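Local coordinates for protein choline kinase (Streptococcus pneumoniae, PDB 4R78) that probably phosphorylates choline, as a choline kinase with a protein kinase-like fold, and is captured here with adenosine monophosphate bound, at residues K155-I160 with S171-V176; M220-W225 with H257-I262; A229-S234 with Q239-F244. All blocks are in the same frame, centred on the assembly; numbering follows the deposited sequence.

Interaction 1 of 3, residues K155-I160 with S171-V176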
loop_
_atom_site.group_PDB
_atom_site.type_symbol
_atom_site.label_atom_id
_atom_site.label_comp_id
_atom_site.label_asym_id
_atom_site.label_seq_id
_atom_site.Cartn_x
_atom_site.Cartn_y
_atom_site.Cartn_z
ATOM N N LYS A 155 -11.679 -12.320 1.766
ATOM C CA LYS A 155 -12.191 -11.167 2.507
ATOM C C LYS A 155 -12.941 -10.201 1.590
ATOM O O LYS A 155 -14.045 -9.766 1.913
ATOM C CB LYS A 155 -11.070 -10.437 3.252
ATOM C CG LYS A 155 -10.505 -11.202 4.434
ATOM C CD LYS A 155 -9.568 -10.319 5.244
ATOM C CE LYS A 155 -9.191 -10.972 6.563
ATOM N NZ LYS A 155 -8.157 -10.177 7.290
ATOM N N TYR A 156 -12.342 -9.882 0.443
ATOM C CA TYR A 156 -13.000 -9.021 -0.543
ATOM C C TYR A 156 -14.256 -9.671 -1.119
ATOM O O TYR A 156 -15.270 -9.003 -1.312
ATOM C CB TYR A 156 -12.032 -8.601 -1.658
ATOM C CG TYR A 156 -11.047 -7.548 -1.211
ATOM C CD1 TYR A 156 -11.456 -6.230 -0.997
ATOM C CD2 TYR A 156 -9.708 -7.864 -0.984
ATOM C CE1 TYR A 156 -10.557 -5.256 -0.574
ATOM C CE2 TYR A 156 -8.800 -6.896 -0.566
ATOM C CZ TYR A 156 -9.233 -5.594 -0.363
ATOM O OH TYR A 156 -8.342 -4.634 0.061
ATOM N N GLU A 157 -14.189 -10.975 -1.380
ATOM C CA GLU A 157 -15.340 -11.709 -1.903
ATOM C C GLU A 157 -16.537 -11.646 -0.961
ATOM O O GLU A 157 -17.683 -11.562 -1.409
ATOM C CB GLU A 157 -14.970 -13.163 -2.199
ATOM C CG GLU A 157 -14.069 -13.321 -3.414
ATOM C CD GLU A 157 -13.698 -14.758 -3.689
ATOM O OE1 GLU A 157 -13.526 -15.535 -2.726
ATOM O OE2 GLU A 157 -13.562 -15.109 -4.878
ATOM N N SER A 158 -16.264 -11.673 0.340
ATOM C CA SER A 158 -17.309 -11.552 1.350
ATOM C C SER A 158 -17.938 -10.156 1.362
ATOM O O SER A 158 -19.155 -10.017 1.503
ATOM C CB SER A 158 -16.753 -11.889 2.735
ATOM O OG SER A 158 -17.771 -11.814 3.723
ATOM N N LEU A 159 -17.106 -9.133 1.201
ATOM C CA LEU A 159 -17.564 -7.745 1.267
ATOM C C LEU A 159 -18.302 -7.279 0.013
ATOM O O LEU A 159 -19.188 -6.424 0.095
ATOM C CB LEU A 159 -16.393 -6.807 1.580
ATOM C CG LEU A 159 -15.853 -6.911 3.010
ATOM C CD1 LEU A 159 -14.418 -6.426 3.091
ATOM C CD2 LEU A 159 -16.743 -6.159 3.996
ATOM N N ILE A 160 -17.929 -7.835 -1.139
ATOM C CA ILE A 160 -18.554 -7.475 -2.415
ATOM C C ILE A 160 -19.982 -8.024 -2.496
ATOM O O ILE A 160 -20.210 -9.216 -2.308
ATOM C CB ILE A 160 -17.702 -7.951 -3.624
ATOM C CG1 ILE A 160 -16.375 -7.180 -3.678
ATOM C CG2 ILE A 160 -18.472 -7.794 -4.936
ATOM C CD1 ILE A 160 -15.298 -7.857 -4.520
ATOM N N SER A 171 -12.860 -19.975 -13.439
ATOM C CA SER A 171 -11.612 -20.503 -13.994
ATOM C C SER A 171 -10.379 -19.697 -13.572
ATOM O O SER A 171 -9.330 -20.267 -13.276
ATOM C CB SER A 171 -11.685 -20.596 -15.517
ATOM O OG SER A 171 -12.575 -21.626 -15.918
ATOM N N VAL A 172 -10.504 -18.374 -13.548
ATOM C CA VAL A 172 -9.391 -17.524 -13.123
ATOM C C VAL A 172 -9.098 -17.728 -11.631
ATOM O O VAL A 172 -7.947 -17.935 -11.241
ATOM C CB VAL A 172 -9.653 -16.034 -13.469
ATOM C CG1 VAL A 172 -8.580 -15.133 -12.866
ATOM C CG2 VAL A 172 -9.701 -15.846 -14.987
ATOM N N ARG A 173 -10.156 -17.699 -10.820
ATOM C CA ARG A 173 -10.057 -17.895 -9.374
ATOM C C ARG A 173 -9.340 -19.202 -9.036
ATOM O O ARG A 173 -8.390 -19.212 -8.252
ATOM C CB ARG A 173 -11.455 -17.884 -8.754
ATOM C CG ARG A 173 -11.481 -17.885 -7.243
ATOM C CD ARG A 173 -12.905 -18.004 -6.738
ATOM N NE ARG A 173 -12.977 -17.759 -5.298
ATOM C CZ ARG A 173 -12.897 -18.702 -4.366
ATOM N NH1 ARG A 173 -12.750 -19.976 -4.712
ATOM N NH2 ARG A 173 -12.965 -18.366 -3.083
ATOM N N ASN A 174 -9.784 -20.299 -9.642
ATOM C CA ASN A 174 -9.179 -21.600 -9.376
ATOM C C ASN A 174 -7.707 -21.655 -9.783
ATOM O O ASN A 174 -6.886 -22.258 -9.088
ATOM C CB ASN A 174 -9.975 -22.728 -10.039
ATOM C CG ASN A 174 -11.376 -22.883 -9.462
ATOM O OD1 ASN A 174 -12.297 -23.287 -10.164
ATOM N ND2 ASN A 174 -11.542 -22.564 -8.181
ATOM N N ALA A 175 -7.373 -21.024 -10.904
ATOM C CA ALA A 175 -5.980 -20.946 -11.343
ATOM C C ALA A 175 -5.133 -20.140 -10.355
ATOM O O ALA A 175 -4.005 -20.515 -10.050
ATOM C CB ALA A 175 -5.883 -20.361 -12.749
ATOM N N VAL A 176 -5.688 -19.037 -9.854
ATOM C CA VAL A 176 -5.004 -18.225 -8.845
ATOM C C VAL A 176 -4.789 -19.023 -7.552
ATOM O O VAL A 176 -3.675 -19.057 -7.018
ATOM C CB VAL A 176 -5.753 -16.897 -8.576
ATOM C CG1 VAL A 176 -5.154 -16.166 -7.371
ATOM C CG2 VAL A 176 -5.699 -16.007 -9.806
#
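The guanidinium of R173 and the carboxylate of E157 meet edge to edge, their planes only 8° apart, so that E157 CD lies in the guanidinium plane and neither group rests on a face of the other. The grip is side-on: R173 offers NE and NH2, one to each carboxylate oxygen. NE gives the shorter bond, 2.7 Å to E157 OE2, at an N-H...O angle of 164°; NH2 reaches E157 OE1 at 2.9 Å and is just as straight. Both oxygens receive on their syn lone pairs, which closes a flat two-bond ring and fixes the rotation of both groups. This bidentate salt bridge spans two neighbouring helices, 149-159 and 169-177, whose nearest CA atoms, E157 CA and R173 CA, stay 11.0 Å apart; the backbones remain well separated and two long side chains do the joining. With CG of R173 opposite its own backbone N (chi1 -172°), the arginine chain runs extended as far as NE toward helix 149-159. E157 is likewise extended beyond CG and comes to meet it obliquely. Y169, at the start of helix 169-177, is also hydrogen-bonded through its hydroxyl to E157 OE2, the oxygen already held by NE. On other sides the two helices pack on the last two helices of the chain, Y156 against L273 of helix 257-280 and V172 against Y293 and V297 of helix 288-303.

Interaction 2 of 3, residues M220-W225 with H257-I262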
loop_
_atom_site.group_PDB
_atom_site.type_symbol
_atom_site.label_atom_id
_atom_site.label_comp_id
_atom_site.label_asym_id
_atom_site.label_seq_id
_atom_site.Cartn_x
_atom_site.Cartn_y
_atom_site.Cartn_z
ATOM N N MET A 220 3.565 -8.964 8.134
ATOM C CA MET A 220 4.576 -9.989 7.902
ATOM C C MET A 220 4.212 -10.770 6.644
ATOM O O MET A 220 3.082 -11.253 6.501
ATOM C CB MET A 220 4.705 -10.924 9.105
ATOM C CG MET A 220 5.043 -10.211 10.408
ATOM S SD MET A 220 6.601 -9.317 10.344
ATOM C CE MET A 220 7.758 -10.676 10.551
ATOM N N ASN A 221 5.176 -10.883 5.732
ATOM C CA ASN A 221 4.962 -11.509 4.426
ATOM C C ASN A 221 6.297 -11.917 3.807
ATOM O O ASN A 221 7.362 -11.662 4.376
ATOM C CB ASN A 221 4.214 -10.538 3.498
ATOM C CG ASN A 221 3.473 -11.238 2.360
ATOM O OD1 ASN A 221 3.459 -12.462 2.254
ATOM N ND2 ASN A 221 2.846 -10.443 1.501
ATOM N N ASP A 222 6.238 -12.567 2.649
ATOM C CA ASP A 222 7.441 -12.849 1.888
ATOM C C ASP A 222 7.911 -11.553 1.219
ATOM O O ASP A 222 7.119 -10.886 0.557
ATOM C CB ASP A 222 7.164 -13.929 0.840
ATOM C CG ASP A 222 8.433 -14.493 0.246
ATOM O OD1 ASP A 222 9.140 -13.746 -0.463
ATOM O OD2 ASP A 222 8.724 -15.683 0.493
ATOM N N PRO A 223 9.196 -11.181 1.400
ATOM C CA PRO A 223 9.679 -9.946 0.778
ATOM C C PRO A 223 9.492 -9.857 -0.739
ATOM O O PRO A 223 9.426 -8.746 -1.278
ATOM C CB PRO A 223 11.167 -9.940 1.132
ATOM C CG PRO A 223 11.204 -10.607 2.446
ATOM C CD PRO A 223 10.203 -11.738 2.323
ATOM N N MET A 224 9.387 -10.997 -1.421
ATOM C CA MET A 224 9.160 -10.970 -2.863
ATOM C C MET A 224 7.806 -10.358 -3.235
ATOM O O MET A 224 7.620 -9.903 -4.359
ATOM C CB MET A 224 9.356 -12.351 -3.501
ATOM C CG MET A 224 10.802 -12.865 -3.492
ATOM S SD MET A 224 12.023 -11.716 -4.177
ATOM C CE MET A 224 12.690 -10.994 -2.678
ATOM N N TRP A 225 6.877 -10.312 -2.277
ATOM C CA TRP A 225 5.628 -9.571 -2.476
ATOM C C TRP A 225 5.938 -8.092 -2.716
ATOM O O TRP A 225 5.409 -7.476 -3.646
ATOM C CB TRP A 225 4.698 -9.726 -1.266
ATOM C CG TRP A 225 3.484 -8.840 -1.333
ATOM C CD1 TRP A 225 3.434 -7.500 -1.063
ATOM C CD2 TRP A 225 2.150 -9.226 -1.692
ATOM N NE1 TRP A 225 2.158 -7.028 -1.236
ATOM C CE2 TRP A 225 1.347 -8.062 -1.623
ATOM C CE3 TRP A 225 1.557 -10.437 -2.077
ATOM C CZ2 TRP A 225 -0.021 -8.073 -1.911
ATOM C CZ3 TRP A 225 0.189 -10.448 -2.363
ATOM C CH2 TRP A 225 -0.579 -9.269 -2.284
ATOM N N HIS A 257 12.900 -15.100 -8.509
ATOM C CA HIS A 257 12.170 -14.603 -9.675
ATOM C C HIS A 257 10.782 -15.227 -9.789
ATOM O O HIS A 257 9.831 -14.543 -10.156
ATOM C CB HIS A 257 12.962 -14.839 -10.965
ATOM C CG HIS A 257 14.141 -13.930 -11.124
ATOM N ND1 HIS A 257 15.336 -14.136 -10.469
ATOM C CD2 HIS A 257 14.309 -12.813 -11.871
ATOM C CE1 HIS A 257 16.190 -13.187 -10.805
ATOM N NE2 HIS A 257 15.592 -12.370 -11.653
ATOM N N GLU A 258 10.666 -16.516 -9.467
ATOM C CA GLU A 258 9.375 -17.194 -9.554
ATOM C C GLU A 258 8.364 -16.638 -8.556
ATOM O O GLU A 258 7.198 -16.439 -8.904
ATOM C CB GLU A 258 9.505 -18.714 -9.401
ATOM C CG GLU A 258 8.202 -19.440 -9.734
ATOM C CD GLU A 258 8.280 -20.952 -9.640
ATOM O OE1 GLU A 258 9.369 -21.498 -9.368
ATOM O OE2 GLU A 258 7.230 -21.596 -9.851
ATOM N N LYS A 259 8.809 -16.374 -7.329
ATOM C CA LYS A 259 7.929 -15.785 -6.317
ATOM C C LYS A 259 7.437 -14.411 -6.766
ATOM O O LYS A 259 6.266 -14.092 -6.603
ATOM C CB LYS A 259 8.620 -15.684 -4.957
ATOM C CG LYS A 259 8.667 -16.975 -4.163
ATOM C CD LYS A 259 9.380 -16.729 -2.848
ATOM C CE LYS A 259 9.326 -17.933 -1.943
ATOM N NZ LYS A 259 10.155 -17.687 -0.724
ATOM N N ILE A 260 8.334 -13.607 -7.334
ATOM C CA ILE A 260 7.948 -12.305 -7.867
ATOM C C ILE A 260 6.829 -12.460 -8.903
ATOM O O ILE A 260 5.824 -11.750 -8.842
ATOM C CB ILE A 260 9.165 -11.540 -8.445
ATOM C CG1 ILE A 260 10.116 -11.146 -7.312
ATOM C CG2 ILE A 260 8.719 -10.289 -9.218
ATOM C CD1 ILE A 260 11.477 -10.660 -7.783
ATOM N N ALA A 261 6.998 -13.397 -9.833
ATOM C CA ALA A 261 6.003 -13.627 -10.878
ATOM C C ALA A 261 4.648 -14.025 -10.283
ATOM O O ALA A 261 3.601 -13.534 -10.713
ATOM C CB ALA A 261 6.499 -14.686 -11.860
ATOM N N ILE A 262 4.680 -14.906 -9.285
ATOM C CA ILE A 262 3.466 -15.364 -8.610
ATOM C C ILE A 262 2.768 -14.227 -7.859
ATOM O O ILE A 262 1.550 -14.065 -7.965
ATOM C CB ILE A 262 3.755 -16.570 -7.677
ATOM C CG1 ILE A 262 4.120 -17.798 -8.521
ATOM C CG2 ILE A 262 2.553 -16.862 -6.779
ATOM C CD1 ILE A 262 4.732 -18.962 -7.748
#
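The N-terminus of helix 223-233 is capped by D222, and the same carboxylate ties this helix start to the first turn of helix 257-280 through K259. K259 NZ lies 2.7 Å from D222 OD2 in a buried salt bridge, approaching on the syn side but 18° out of the carboxylate plane. The other oxygen does the capping: D222 OD1 accepts from M224 N at 2.9 Å, using its anti lone pair, so the two oxygens serve separate helices. A chi1 of -166°, with D222 CG on the far side from the backbone N, turns the carboxylate back toward the N-H of M224. The contact lies in the C-terminal lobe of this kinase-like fold, and its charge is shared further: K259 NZ also forms a salt bridge with D189 and a hydrogen bond to G187 O, while D222 OD2 accepts from D189 N. Two carboxylates around one ammonium would be expected to favour its protonated form. Beside this polar cluster the helices come close, M224 CA and I260 CA being 5.3 Å apart. M224 CB lies 3.7 Å from K259 CB, the methionine crossing the lysine at about a right angle. Bent at chi2 and chi3, M224 brings SD within 3.7 Å of I260 CG1, and I260 CD1 also touches the sulfur. Y248 of helix 238-248 and Y263 of helix 257-280 pack on M224 as well.

Interaction 3 of 3, residues A229-S234 with Q239-F244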
loop_
_atom_site.group_PDB
_atom_site.type_symbol
_atom_site.label_atom_id
_atom_site.label_comp_id
_atom_site.label_asym_id
_atom_site.label_seq_id
_atom_site.Cartn_x
_atom_site.Cartn_y
_atom_site.Cartn_z
ATOM N N ALA A 229 5.380 -5.833 -6.099
ATOM C CA ALA A 229 4.585 -4.607 -6.084
ATOM C C ALA A 229 5.343 -3.423 -6.669
ATOM O O ALA A 229 4.806 -2.704 -7.512
ATOM C CB ALA A 229 4.092 -4.295 -4.674
ATOM N N LEU A 230 6.580 -3.219 -6.221
ATOM C CA LEU A 230 7.412 -2.147 -6.766
ATOM C C LEU A 230 7.500 -2.260 -8.292
ATOM O O LEU A 230 7.246 -1.292 -9.015
ATOM C CB LEU A 230 8.814 -2.184 -6.154
ATOM C CG LEU A 230 9.757 -1.055 -6.577
ATOM C CD1 LEU A 230 9.408 0.250 -5.877
ATOM C CD2 LEU A 230 11.193 -1.448 -6.295
ATOM N N PHE A 231 7.820 -3.460 -8.764
ATOM C CA PHE A 231 8.018 -3.718 -10.186
ATOM C C PHE A 231 6.720 -3.534 -10.971
ATOM O O PHE A 231 6.702 -2.860 -12.003
ATOM C CB PHE A 231 8.550 -5.140 -10.408
ATOM C CG PHE A 231 9.939 -5.384 -9.873
ATOM C CD1 PHE A 231 10.715 -4.352 -9.355
ATOM C CD2 PHE A 231 10.481 -6.665 -9.928
ATOM C CE1 PHE A 231 12.005 -4.593 -8.881
ATOM C CE2 PHE A 231 11.767 -6.917 -9.466
ATOM C CZ PHE A 231 12.531 -5.886 -8.940
ATOM N N LEU A 232 5.631 -4.115 -10.467
ATOM C CA LEU A 232 4.352 -4.092 -11.175
ATOM C C LEU A 232 3.724 -2.702 -11.205
ATOM O O LEU A 232 3.243 -2.254 -12.251
ATOM C CB LEU A 232 3.373 -5.105 -10.567
ATOM C CG LEU A 232 2.079 -5.405 -11.331
ATOM C CD1 LEU A 232 2.381 -5.965 -12.712
ATOM C CD2 LEU A 232 1.202 -6.365 -10.541
ATOM N N GLU A 233 3.738 -2.024 -10.061
ATOM C CA GLU A 233 3.086 -0.721 -9.945
ATOM C C GLU A 233 3.786 0.383 -10.737
ATOM O O GLU A 233 3.152 1.371 -11.108
ATOM C CB GLU A 233 2.912 -0.306 -8.475
ATOM C CG GLU A 233 2.046 -1.263 -7.635
ATOM C CD GLU A 233 0.545 -1.147 -7.890
ATOM O OE1 GLU A 233 0.115 -0.446 -8.833
ATOM O OE2 GLU A 233 -0.219 -1.771 -7.124
ATOM N N SER A 234 5.080 0.216 -11.001
ATOM C CA SER A 234 5.827 1.180 -11.816
ATOM C C SER A 234 6.150 0.658 -13.216
ATOM O O SER A 234 6.890 1.304 -13.966
ATOM C CB SER A 234 7.112 1.615 -11.110
ATOM O OG SER A 234 6.832 2.471 -10.017
ATOM N N GLN A 239 15.039 -4.951 -17.881
ATOM C CA GLN A 239 16.328 -4.336 -17.541
ATOM C C GLN A 239 16.274 -3.667 -16.168
ATOM O O GLN A 239 17.216 -3.769 -15.381
ATOM C CB GLN A 239 16.758 -3.310 -18.598
ATOM C CG GLN A 239 17.098 -3.889 -19.967
ATOM C CD GLN A 239 15.877 -4.138 -20.837
ATOM O OE1 GLN A 239 14.760 -3.724 -20.512
ATOM N NE2 GLN A 239 16.088 -4.821 -21.957
ATOM N N GLU A 240 15.168 -2.981 -15.893
ATOM C CA GLU A 240 14.983 -2.307 -14.611
ATOM C C GLU A 240 14.810 -3.297 -13.463
ATOM O O GLU A 240 15.356 -3.081 -12.384
ATOM C CB GLU A 240 13.816 -1.326 -14.689
ATOM C CG GLU A 240 14.174 -0.081 -15.492
ATOM C CD GLU A 240 12.984 0.603 -16.138
ATOM O OE1 GLU A 240 11.828 0.150 -15.982
ATOM O OE2 GLU A 240 13.219 1.615 -16.820
ATOM N N GLU A 241 14.072 -4.380 -13.704
ATOM C CA GLU A 241 13.948 -5.447 -12.707
ATOM C C GLU A 241 15.303 -6.063 -12.363
ATOM O O GLU A 241 15.655 -6.172 -11.191
ATOM C CB GLU A 241 12.966 -6.530 -13.157
ATOM C CG GLU A 241 11.524 -6.047 -13.210
ATOM C CD GLU A 241 10.509 -7.163 -13.360
ATOM O OE1 GLU A 241 10.901 -8.337 -13.529
ATOM O OE2 GLU A 241 9.304 -6.857 -13.305
ATOM N N GLU A 242 16.068 -6.438 -13.385
ATOM C CA GLU A 242 17.378 -7.059 -13.177
ATOM C C GLU A 242 18.355 -6.134 -12.456
ATOM O O GLU A 242 19.063 -6.562 -11.537
ATOM C CB GLU A 242 17.960 -7.553 -14.505
ATOM C CG GLU A 242 17.224 -8.758 -15.074
ATOM C CD GLU A 242 17.097 -9.896 -14.071
ATOM O OE1 GLU A 242 18.122 -10.551 -13.777
ATOM O OE2 GLU A 242 15.969 -10.134 -13.579
ATOM N N THR A 243 18.375 -4.865 -12.858
ATOM C CA THR A 243 19.249 -3.878 -12.237
ATOM C C THR A 243 18.847 -3.647 -10.781
ATOM O O THR A 243 19.703 -3.625 -9.901
ATOM C CB THR A 243 19.268 -2.550 -13.036
ATOM O OG1 THR A 243 19.720 -2.813 -14.371
ATOM C CG2 THR A 243 20.190 -1.526 -12.392
ATOM N N PHE A 244 17.548 -3.496 -10.525
ATOM C CA PHE A 244 17.093 -3.302 -9.157
ATOM C C PHE A 244 17.425 -4.500 -8.273
ATOM O O PHE A 244 17.899 -4.328 -7.151
ATOM C CB PHE A 244 15.598 -2.986 -9.076
ATOM C CG PHE A 244 15.173 -2.511 -7.716
ATOM C CD1 PHE A 244 15.167 -1.148 -7.414
ATOM C CD2 PHE A 244 14.825 -3.421 -6.716
ATOM C CE1 PHE A 244 14.806 -0.702 -6.145
ATOM C CE2 PHE A 244 14.462 -2.979 -5.441
ATOM C CZ PHE A 244 14.450 -1.626 -5.160
#
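F231, E241 and F244 together supply most of the surface buried between two helices that run nearly antiparallel, their short axes 10.9 Å apart at closest. E241 lays its aliphatic part over one face of the F231 ring: CG sits 3.8 Å from the ring centroid, 25° off the normal, a CH-pi contact displaced toward the rim. Extended beyond CG, the glutamate runs on along the CE2-CD2 side of the ring, bringing OE2 to 3.5 Å from F231 CB, and the carboxylate is inclined only 22° to the ring plane. That oxygen has its charge partner elsewhere, in a salt bridge to K264 of helix 257-280, which anchors the chain end over the phenyl ring. F244 comes to the edge of the F231 ring; its CD2 is 3.7 Å from F231 CE1, and the two planes are turned 86° to each other with centroids 5.9 Å apart. One face of F244 takes the CD2 methyl of L230, 3.7 Å from the centroid and 3.5 Å from F244 CZ, a second CH-pi contact; the two side chains cross at about a right angle. Helix 126-137 packs on this side, F126 edge-to-face with F244 and L133 on both L230 and F244, and K264 also packs on F231, so the hairpin of helices 223-233 and 238-248 is in contact with both helix 126-137 and helix 257-280.

Overall arrangement
Interaction 1 is a surface contact made by one charged pair between helices whose backbones keep apart; interactions 2 and 3 are buried and bring in apolar side chains. Interaction 2 mixes an ion pair with methionine and isoleucine packing, whereas interaction 3 relies on rings and CH-pi contacts, its one charged participant being paired elsewhere. Both use helix 223-233, interaction 2 at its start and interaction 3 near its end. They also touch: H257 NE2 is 3.0 Å from E242 OE2, probably a hydrogen bond, and I260 packs on F231. Interaction 1 touches neither, its centre about 20 Å from that of interaction 2, yet helix 257-280 supplies one side of interaction 2 and packs against residues of the other two.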